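Local structure of nicotinate-nucleotide pyrophosphorylase (Francisella tularensis subsp. tularensis, 3TQV) at residues 12-16 and 17-21; 104-107 and 108-112; 209-212 and 213-217; 230-233 and 234-238. The protein probably converts quinolinate and phosphoribosyl pyrophosphate into nicotinate mononucleotide, carbon dioxide and diphosphate, a step on the pathway to NAD(+). All coordinates share one frame; numbering follows the deposited sequence.

Contact 1: residues 12-16 and 17-21; sequences NKVPN and DIVTR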
loop_
_atom_site.group_PDB
_atom_site.type_symbol
_atom_site.label_atom_id
_atom_site.label_comp_id
_atom_site.label_asym_id
_atom_site.label_seq_id
_atom_site.Cartn_x
_atom_site.Cartn_y
_atom_site.Cartn_z
ATOM N N ASN B 12 -16.730 7.225 8.211
ATOM C CA ASN B 12 -17.564 7.470 7.045
ATOM C C ASN B 12 -17.140 8.701 6.242
ATOM O O ASN B 12 -17.801 9.102 5.297
ATOM C CB ASN B 12 -19.040 7.509 7.451
ATOM C CG ASN B 12 -19.597 6.120 7.721
ATOM O OD1 ASN B 12 -19.364 5.192 6.950
ATOM N ND2 ASN B 12 -20.323 5.967 8.827
ATOM N N LYS B 13 -16.012 9.276 6.634
ATOM C CA LYS B 13 -15.351 10.315 5.863
ATOM C C LYS B 13 -13.956 10.509 6.437
ATOM O O LYS B 13 -13.767 10.409 7.639
ATOM C CB LYS B 13 -16.126 11.630 5.919
ATOM C CG LYS B 13 -15.468 12.742 5.105
ATOM C CD LYS B 13 -15.675 14.119 5.725
ATOM C CE LYS B 13 -14.989 15.209 4.906
ATOM N NZ LYS B 13 -15.421 15.185 3.482
ATOM N N VAL B 14 -12.983 10.776 5.578
ATOM C CA VAL B 14 -11.625 11.067 6.022
ATOM C C VAL B 14 -11.501 12.554 6.289
ATOM O O VAL B 14 -11.929 13.366 5.472
ATOM C CB VAL B 14 -10.584 10.662 4.959
ATOM C CG1 VAL B 14 -9.150 10.976 5.439
ATOM C CG2 VAL B 14 -10.745 9.191 4.605
ATOM N N PRO B 15 -10.913 12.923 7.436
ATOM C CA PRO B 15 -10.894 14.357 7.750
ATOM C C PRO B 15 -10.136 15.133 6.681
ATOM O O PRO B 15 -9.130 14.647 6.149
ATOM C CB PRO B 15 -10.168 14.416 9.104
ATOM C CG PRO B 15 -10.326 13.027 9.680
ATOM C CD PRO B 15 -10.272 12.114 8.488
ATOM N N ASN B 16 -10.624 16.327 6.376
ATOM C CA ASN B 16 -10.055 17.144 5.322
ATOM C C ASN B 16 -8.568 17.396 5.479
ATOM O O ASN B 16 -7.818 17.270 4.515
ATOM C CB ASN B 16 -10.800 18.472 5.217
ATOM C CG ASN B 16 -12.271 18.290 4.897
ATOM O OD1 ASN B 16 -12.677 17.302 4.279
ATOM N ND2 ASN B 16 -13.079 19.249 5.317
ATOM N N ASP B 17 -8.140 17.756 6.686
ATOM C CA ASP B 17 -6.730 18.054 6.918
ATOM C C ASP B 17 -5.821 16.873 6.568
ATOM O O ASP B 17 -4.703 17.072 6.103
ATOM C CB ASP B 17 -6.470 18.590 8.341
ATOM C CG ASP B 17 -6.972 17.657 9.445
ATOM O OD1 ASP B 17 -7.465 16.554 9.137
ATOM O OD2 ASP B 17 -6.865 18.030 10.639
ATOM N N ILE B 18 -6.315 15.652 6.776
ATOM C CA ILE B 18 -5.585 14.444 6.402
ATOM C C ILE B 18 -5.614 14.199 4.881
ATOM O O ILE B 18 -4.640 13.742 4.294
ATOM C CB ILE B 18 -6.149 13.207 7.125
ATOM C CG1 ILE B 18 -5.946 13.315 8.630
ATOM C CG2 ILE B 18 -5.494 11.931 6.612
ATOM C CD1 ILE B 18 -4.513 13.093 9.066
ATOM N N VAL B 19 -6.733 14.492 4.234
ATOM C CA VAL B 19 -6.792 14.381 2.784
ATOM C C VAL B 19 -5.831 15.395 2.168
ATOM O O VAL B 19 -5.061 15.075 1.260
ATOM C CB VAL B 19 -8.222 14.600 2.250
ATOM C CG1 VAL B 19 -8.201 14.916 0.771
ATOM C CG2 VAL B 19 -9.087 13.375 2.535
ATOM N N THR B 20 -5.869 16.615 2.690
ATOM C CA THR B 20 -5.026 17.680 2.189
ATOM C C THR B 20 -3.543 17.323 2.275
ATOM O O THR B 20 -2.825 17.382 1.277
ATOM C CB THR B 20 -5.300 19.012 2.934
ATOM O OG1 THR B 20 -6.629 19.462 2.638
ATOM C CG2 THR B 20 -4.294 20.094 2.515
ATOM N N ARG B 21 -3.088 16.951 3.467
ATOM C CA ARG B 21 -1.666 16.713 3.697
ATOM C C ARG B 21 -1.127 15.561 2.857
ATOM O O ARG B 21 -0.005 15.608 2.358
ATOM C CB ARG B 21 -1.405 16.427 5.170
ATOM C CG ARG B 21 0.047 16.247 5.492
ATOM C CD ARG B 21 0.214 15.097 6.445
ATOM N NE ARG B 21 -0.497 15.336 7.696
ATOM C CZ ARG B 21 -0.866 14.372 8.537
ATOM N NH1 ARG B 21 -0.610 13.102 8.250
ATOM N NH2 ARG B 21 -1.510 14.678 9.655
#
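V14 meets V19 because its CG1 stands anti to the backbone N (chi1 180°), which carries that methyl forward over the first turn of the helix. V19 replies with CG2, and V14 CG1 to V19 CG2 measures 3.8 Å. The same V14 methyl touches I18 CG2 at 4.0 Å, the two side chains crossing at about a right angle. P15 is the N-cap. Its extended backbone suits the residue before a helix, and proline lacks an N-H, but the helix asks for none here; its carbonyl oxygen accepts V19 N at 3.1 Å and, weakly, I18 N. From N16 O the next bond runs to T20 N, 2.7 Å long with an N-H...O angle of 168°. D17 adopts chi1 56°, which turns its carboxylate back toward the start of the helix, where OD1 takes a weak bond from I18 N and lies 3.4 Å from P15 CB. An acid suits this end, where N-H groups lack carbonyls of an earlier turn and the helix dipole would probably favour a negative charge. The loop before helix 16-31 is thus tied to its first turn, with V19 and T20 packing on helix 61-71 and V14 and P15 on helix 149-159.

Contact 2: residues 104-107 and 108-112; sequences LTAE and RTILN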
loop_
_atom_site.group_PDB
_atom_site.type_symbol
_atom_site.label_atom_id
_atom_site.label_comp_id
_atom_site.label_asym_id
_atom_site.label_seq_id
_atom_site.Cartn_x
_atom_site.Cartn_y
_atom_site.Cartn_z
ATOM N N LEU B 104 -2.625 16.809 -17.384
ATOM C CA LEU B 104 -1.596 15.810 -17.618
ATOM C C LEU B 104 -0.738 15.635 -16.377
ATOM O O LEU B 104 -0.099 14.594 -16.181
ATOM C CB LEU B 104 -0.705 16.185 -18.811
ATOM C CG LEU B 104 -1.325 16.078 -20.206
ATOM C CD1 LEU B 104 -0.321 16.472 -21.290
ATOM C CD2 LEU B 104 -1.917 14.688 -20.451
ATOM N N THR B 105 -0.722 16.668 -15.547
ATOM C CA THR B 105 0.078 16.661 -14.337
ATOM C C THR B 105 -0.711 16.062 -13.184
ATOM O O THR B 105 -0.185 15.253 -12.417
ATOM C CB THR B 105 0.569 18.074 -13.993
ATOM O OG1 THR B 105 1.460 18.519 -15.030
ATOM C CG2 THR B 105 1.294 18.076 -12.654
ATOM N N ALA B 106 -1.977 16.451 -13.074
ATOM C CA ALA B 106 -2.857 15.900 -12.047
ATOM C C ALA B 106 -2.962 14.373 -12.151
ATOM O O ALA B 106 -3.106 13.663 -11.142
ATOM C CB ALA B 106 -4.236 16.528 -12.149
ATOM N N GLU B 107 -2.849 13.894 -13.388
ATOM C CA GLU B 107 -3.217 12.537 -13.759
ATOM C C GLU B 107 -2.769 11.415 -12.812
ATOM O O GLU B 107 -3.589 10.795 -12.121
ATOM C CB GLU B 107 -2.702 12.242 -15.157
ATOM C CG GLU B 107 -3.238 10.947 -15.706
ATOM C CD GLU B 107 -2.652 10.604 -17.055
ATOM O OE1 GLU B 107 -2.322 11.545 -17.810
ATOM O OE2 GLU B 107 -2.517 9.397 -17.356
ATOM N N ARG B 108 -1.468 11.147 -12.823
ATOM C CA ARG B 108 -0.880 10.018 -12.124
ATOM C C ARG B 108 -1.267 10.015 -10.630
ATOM O O ARG B 108 -1.707 8.990 -10.094
ATOM C CB ARG B 108 0.641 10.070 -12.308
ATOM C CG ARG B 108 1.382 8.746 -12.232
ATOM C CD ARG B 108 0.500 7.578 -11.853
ATOM N NE ARG B 108 -0.139 7.030 -13.034
ATOM C CZ ARG B 108 -1.036 6.054 -13.021
ATOM N NH1 ARG B 108 -1.410 5.509 -11.875
ATOM N NH2 ARG B 108 -1.548 5.621 -14.162
ATOM N N THR B 109 -1.116 11.170 -9.977
ATOM C CA THR B 109 -1.495 11.325 -8.578
ATOM C C THR B 109 -2.967 10.983 -8.375
ATOM O O THR B 109 -3.303 10.197 -7.510
ATOM C CB THR B 109 -1.200 12.764 -8.040
ATOM O OG1 THR B 109 0.160 13.129 -8.303
ATOM C CG2 THR B 109 -1.440 12.849 -6.546
ATOM N N ILE B 110 -3.851 11.568 -9.170
ATOM C CA ILE B 110 -5.275 11.248 -9.040
ATOM C C ILE B 110 -5.523 9.745 -9.066
ATOM O O ILE B 110 -6.109 9.177 -8.136
ATOM C CB ILE B 110 -6.126 11.860 -10.158
ATOM C CG1 ILE B 110 -6.161 13.382 -10.033
ATOM C CG2 ILE B 110 -7.526 11.302 -10.092
ATOM C CD1 ILE B 110 -7.037 14.063 -11.103
ATOM N N LEU B 111 -5.084 9.084 -10.127
ATOM C CA LEU B 111 -5.441 7.689 -10.237
ATOM C C LEU B 111 -4.629 6.767 -9.325
ATOM O O LEU B 111 -5.050 5.648 -9.038
ATOM C CB LEU B 111 -5.581 7.222 -11.695
ATOM C CG LEU B 111 -4.507 7.082 -12.753
ATOM C CD1 LEU B 111 -4.270 5.610 -13.012
ATOM C CD2 LEU B 111 -5.016 7.745 -14.012
ATOM N N ASN B 112 -3.507 7.258 -8.809
ATOM C CA ASN B 112 -2.807 6.526 -7.753
ATOM C C ASN B 112 -3.595 6.458 -6.448
ATOM O O ASN B 112 -3.442 5.519 -5.668
ATOM C CB ASN B 112 -1.420 7.103 -7.491
ATOM C CG ASN B 112 -0.389 6.582 -8.459
ATOM O OD1 ASN B 112 0.722 7.100 -8.537
ATOM N ND2 ASN B 112 -0.758 5.562 -9.218
HETATM O O HOH W 1 0.951 12.941 -14.294
HETATM O O HOH W 2 1.231 13.631 -10.644
#
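A106 and I110, one turn apart, make the apolar side-chain contact of this helical stretch: the isoleucine's CD1 lies 3.9 Å from A106 CB. The isoleucine chain runs back along the helix, since a chi1 of -68° swings CG1 to the backbone N side, and an alanine is small enough to be overlaid in this way. On another face E107 and L111 lie side by side and point the same way, with E107 CG 4.0 Å from L111 CD2; the glutamate's methylene part thus serves as the apolar surface. Beneath both pairs run ordinary helix bonds, I110 N to A106 O and L111 N to E107 O, each nearly straight. R108 bends at chi2 and chi3, which folds its guanidinium over L111, whose CG stands 3.3 Å above the plane toward its rim. Two waters form the next shell. One donates to L104 O (2.7 Å) and T105 O, with a weak bond from R108 N; the other donates to T105 O at 2.8 Å and bonds T109 OG1 at 2.6 Å. T105 OG1 is hydrogen-bonded to D35 and to R101 O. Within helix 100-130 the stretch is enclosed: T105 and T109 face helix 16-31, A106 and I110 face helix 61-71, E107 and L111 lie on strand 281-285, and R108 packs on R142 of the second subunit.

Contact 3: residues 209-212 and 213-217; sequences DELN and QAIAA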
loop_
_atom_site.group_PDB
_atom_site.type_symbol
_atom_site.label_atom_id
_atom_site.label_comp_id
_atom_site.label_asym_id
_atom_site.label_seq_id
_atom_site.Cartn_x
_atom_site.Cartn_y
_atom_site.Cartn_z
ATOM N N ASP B 209 -10.564 -21.846 27.764
ATOM C CA ASP B 209 -10.425 -21.464 29.165
ATOM C C ASP B 209 -10.171 -19.974 29.336
ATOM O O ASP B 209 -10.751 -19.350 30.212
ATOM C CB ASP B 209 -9.313 -22.236 29.883
ATOM C CG ASP B 209 -9.142 -21.774 31.320
ATOM O OD1 ASP B 209 -9.656 -22.459 32.224
ATOM O OD2 ASP B 209 -8.531 -20.709 31.542
ATOM N N GLU B 210 -9.288 -19.407 28.526
ATOM C CA GLU B 210 -9.096 -17.966 28.581
ATOM C C GLU B 210 -10.403 -17.247 28.234
ATOM O O GLU B 210 -10.696 -16.176 28.766
ATOM C CB GLU B 210 -7.959 -17.517 27.659
ATOM C CG GLU B 210 -6.577 -17.514 28.311
ATOM C CD GLU B 210 -5.454 -17.394 27.293
ATOM O OE1 GLU B 210 -5.725 -17.614 26.088
ATOM O OE2 GLU B 210 -4.305 -17.084 27.691
ATOM N N LEU B 211 -11.198 -17.846 27.355
ATOM C CA LEU B 211 -12.443 -17.211 26.945
ATOM C C LEU B 211 -13.390 -17.092 28.131
ATOM O O LEU B 211 -14.021 -16.052 28.341
ATOM C CB LEU B 211 -13.115 -17.980 25.801
ATOM C CG LEU B 211 -14.527 -17.454 25.496
ATOM C CD1 LEU B 211 -14.430 -16.076 24.874
ATOM C CD2 LEU B 211 -15.301 -18.404 24.594
ATOM N N ASN B 212 -13.481 -18.174 28.901
ATOM C CA ASN B 212 -14.304 -18.188 30.098
ATOM C C ASN B 212 -13.867 -17.106 31.076
ATOM O O ASN B 212 -14.689 -16.379 31.636
ATOM C CB ASN B 212 -14.312 -19.584 30.728
ATOM C CG ASN B 212 -15.064 -20.592 29.876
ATOM O OD1 ASN B 212 -15.953 -20.217 29.119
ATOM N ND2 ASN B 212 -14.704 -21.865 29.977
ATOM N N GLN B 213 -12.560 -16.984 31.245
ATOM C CA GLN B 213 -11.999 -15.927 32.062
ATOM C C GLN B 213 -12.491 -14.546 31.620
ATOM O O GLN B 213 -13.016 -13.767 32.414
ATOM C CB GLN B 213 -10.471 -15.974 32.001
ATOM C CG GLN B 213 -9.850 -17.170 32.711
ATOM C CD GLN B 213 -8.336 -17.088 32.750
ATOM O OE1 GLN B 213 -7.644 -17.997 32.311
ATOM N NE2 GLN B 213 -7.818 -15.992 33.277
ATOM N N ALA B 214 -12.309 -14.250 30.342
ATOM C CA ALA B 214 -12.599 -12.927 29.823
ATOM C C ALA B 214 -14.088 -12.662 29.932
ATOM O O ALA B 214 -14.510 -11.531 30.186
ATOM C CB ALA B 214 -12.121 -12.806 28.397
ATOM N N ILE B 215 -14.878 -13.717 29.753
ATOM C CA ILE B 215 -16.324 -13.650 29.962
ATOM C C ILE B 215 -16.629 -13.408 31.438
ATOM O O ILE B 215 -17.468 -12.572 31.782
ATOM C CB ILE B 215 -17.005 -14.953 29.483
ATOM C CG1 ILE B 215 -17.141 -14.938 27.962
ATOM C CG2 ILE B 215 -18.361 -15.167 30.165
ATOM C CD1 ILE B 215 -17.748 -16.180 27.396
ATOM N N ALA B 216 -15.925 -14.139 32.304
ATOM C CA ALA B 216 -16.096 -14.014 33.746
ATOM C C ALA B 216 -15.666 -12.641 34.229
ATOM O O ALA B 216 -16.193 -12.134 35.211
ATOM C CB ALA B 216 -15.308 -15.102 34.469
ATOM N N ALA B 217 -14.706 -12.048 33.527
ATOM C CA ALA B 217 -14.169 -10.736 33.886
ATOM C C ALA B 217 -14.992 -9.623 33.258
ATOM O O ALA B 217 -14.661 -8.451 33.380
ATOM C CB ALA B 217 -12.716 -10.618 33.465
#
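Residues D209 to A216 form regular alpha-helix, the helical arm of a beta-alpha-beta unit between strands 200-205 and 221-225 in the C-terminal, TIM-barrel-like domain. Four i to i+4 bonds bridge the two segments: Q213 N to D209 O, A214 N to E210 O, I215 N to L211 O and A216 N to N212 O. A217 N still bonds Q213 O, though the residue itself is no longer helical. L211 and I215 supply the apolar stripe, and the leucine's chi1 of 171° places CG beside its carbonyl carbon, on the side of the following turn. Both side chains pack on I238 of helix 229-239. A214, on the buried side, is small enough to sit close to the sheet, touching V203 and V222. E210 OE1 accepts a hydrogen bond from T206 N just ahead of the helix and a weaker one from N207 N; a carboxylate suits the N-terminal end, where backbone N-H groups lack a preceding turn to bond. D209, N212 and A216 occupy the exposed side, where polar or small residues are tolerated. At the apolar stripe, I215 CD1 approaches L211 CG to 4.0 Å, while I215 CG1 rests 3.3 Å from L211 O.

Contact 4: residues 230-233 and 234-238; sequences EDID and IAVSI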
loop_
_atom_site.group_PDB
_atom_site.type_symbol
_atom_site.label_atom_id
_atom_site.label_comp_id
_atom_site.label_asym_id
_atom_site.label_seq_id
_atom_site.Cartn_x
_atom_site.Cartn_y
_atom_site.Cartn_z
ATOM N N GLU B 230 -14.238 -26.504 15.245
ATOM C CA GLU B 230 -14.887 -27.024 16.434
ATOM C C GLU B 230 -14.826 -26.076 17.649
ATOM O O GLU B 230 -15.830 -25.855 18.324
ATOM C CB GLU B 230 -14.291 -28.378 16.790
ATOM C CG GLU B 230 -14.808 -28.937 18.110
ATOM C CD GLU B 230 -13.699 -29.449 19.010
ATOM O OE1 GLU B 230 -12.627 -28.807 19.044
ATOM O OE2 GLU B 230 -13.895 -30.494 19.672
ATOM N N ASP B 231 -13.657 -25.519 17.936
ATOM C CA ASP B 231 -13.545 -24.635 19.090
ATOM C C ASP B 231 -14.336 -23.354 18.881
ATOM O O ASP B 231 -14.918 -22.814 19.821
ATOM C CB ASP B 231 -12.093 -24.314 19.414
ATOM C CG ASP B 231 -11.424 -25.421 20.175
ATOM O OD1 ASP B 231 -12.154 -26.260 20.733
ATOM O OD2 ASP B 231 -10.178 -25.452 20.221
ATOM N N ILE B 232 -14.350 -22.861 17.649
ATOM C CA ILE B 232 -15.179 -21.710 17.346
ATOM C C ILE B 232 -16.623 -22.086 17.688
ATOM O O ILE B 232 -17.354 -21.298 18.298
ATOM C CB ILE B 232 -15.066 -21.268 15.873
ATOM C CG1 ILE B 232 -13.631 -20.857 15.544
ATOM C CG2 ILE B 232 -15.983 -20.093 15.615
ATOM C CD1 ILE B 232 -13.374 -20.611 14.080
ATOM N N ASP B 233 -17.030 -23.297 17.313
ATOM C CA ASP B 233 -18.379 -23.744 17.624
ATOM C C ASP B 233 -18.631 -23.701 19.117
ATOM O O ASP B 233 -19.605 -23.100 19.563
ATOM C CB ASP B 233 -18.639 -25.143 17.070
ATOM C CG ASP B 233 -18.794 -25.142 15.564
ATOM O OD1 ASP B 233 -19.408 -24.171 15.040
ATOM O OD2 ASP B 233 -18.292 -26.098 14.922
ATOM N N ILE B 234 -17.748 -24.327 19.891
ATOM C CA ILE B 234 -17.847 -24.280 21.344
ATOM C C ILE B 234 -18.023 -22.853 21.842
ATOM O O ILE B 234 -18.898 -22.577 22.661
ATOM C CB ILE B 234 -16.565 -24.773 22.010
ATOM C CG1 ILE B 234 -16.132 -26.131 21.443
ATOM C CG2 ILE B 234 -16.749 -24.793 23.520
ATOM C CD1 ILE B 234 -17.021 -27.297 21.824
ATOM N N ALA B 235 -17.154 -21.967 21.350
ATOM C CA ALA B 235 -17.081 -20.574 21.789
ATOM C C ALA B 235 -18.408 -19.874 21.606
ATOM O O ALA B 235 -18.934 -19.259 22.540
ATOM C CB ALA B 235 -15.970 -19.822 21.029
ATOM N N VAL B 236 -18.942 -19.968 20.395
ATOM C CA VAL B 236 -20.240 -19.397 20.082
ATOM C C VAL B 236 -21.309 -19.807 21.092
ATOM O O VAL B 236 -22.046 -18.951 21.576
ATOM C CB VAL B 236 -20.707 -19.790 18.668
ATOM C CG1 VAL B 236 -22.168 -19.374 18.460
ATOM C CG2 VAL B 236 -19.775 -19.185 17.603
ATOM N N SER B 237 -21.401 -21.103 21.407
ATOM C CA SER B 237 -22.338 -21.566 22.440
ATOM C C SER B 237 -22.086 -20.876 23.774
ATOM O O SER B 237 -23.011 -20.362 24.410
ATOM C CB SER B 237 -22.261 -23.080 22.652
ATOM O OG SER B 237 -22.914 -23.784 21.616
ATOM N N ILE B 238 -20.827 -20.883 24.196
ATOM C CA ILE B 238 -20.441 -20.264 25.453
ATOM C C ILE B 238 -20.771 -18.774 25.488
ATOM O O ILE B 238 -21.155 -18.248 26.532
ATOM C CB ILE B 238 -18.928 -20.485 25.730
ATOM C CG1 ILE B 238 -18.647 -21.980 25.921
ATOM C CG2 ILE B 238 -18.460 -19.680 26.934
ATOM C CD1 ILE B 238 -17.192 -22.307 26.122
#
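I234 lies against the preceding turn of its helix, where its atoms meet the carbonyls of E230 and D231 in turn. Its CB sits 3.4 Å from D231 O. A chi1 of -51° sets CG1 opposite the carbonyl carbon, over the preceding turn; CG1 lies 3.1 Å from E230 O and 4.0 Å from D231 OD1, the two side chains running alongside each other and pointing the same way. At the tip, CD1 is again near E230 O, at 4.0 Å. CG1 and CD1 thus lie against the carbonyl oxygen that its own amide bonds, for I234 N donates to E230 O at 2.9 Å. The neighbouring bonds continue the alpha-helix, A235 N to D231 O and V236 N to I232 O, the latter almost straight (176°); S237 N to D233 O is longer at 3.3 Å. I232 and V236 form the apolar side, their CG2 methyls 4.4 Å apart, whereas E230, D233 and S237 suit the exposed one. S228 OG accepts D231 N just ahead of this turn. Helix 229-239 links strands 221-225 and 244-248 in a beta-alpha-beta unit: I232 and V236 pack on V264, while D231 and I234 touch L208 of the neighbouring helix 208-216.

Contacts 3 and 4 are neighbours, centres about 13 Å apart, on adjacent helices of the C-terminal domain. They touch directly: I215 CD1 of contact 3 lies 3.6 Å from I238 CG2 of contact 4. Both are near predicted substrate residues, E210 about 7 Å from E204 and from D225 between side chains, I232 about 8 Å from G249. Contact 2 is about 52 Å from contact 3 between centres, but its R108 packs on R142 of the second subunit, a predicted substrate residue, so it lies at the dimer interface near that subunit's probable site. Contacts 1 and 2 are about 18 Å apart without touching, although helix 16-31, which contact 1 begins, also packs on contact 2.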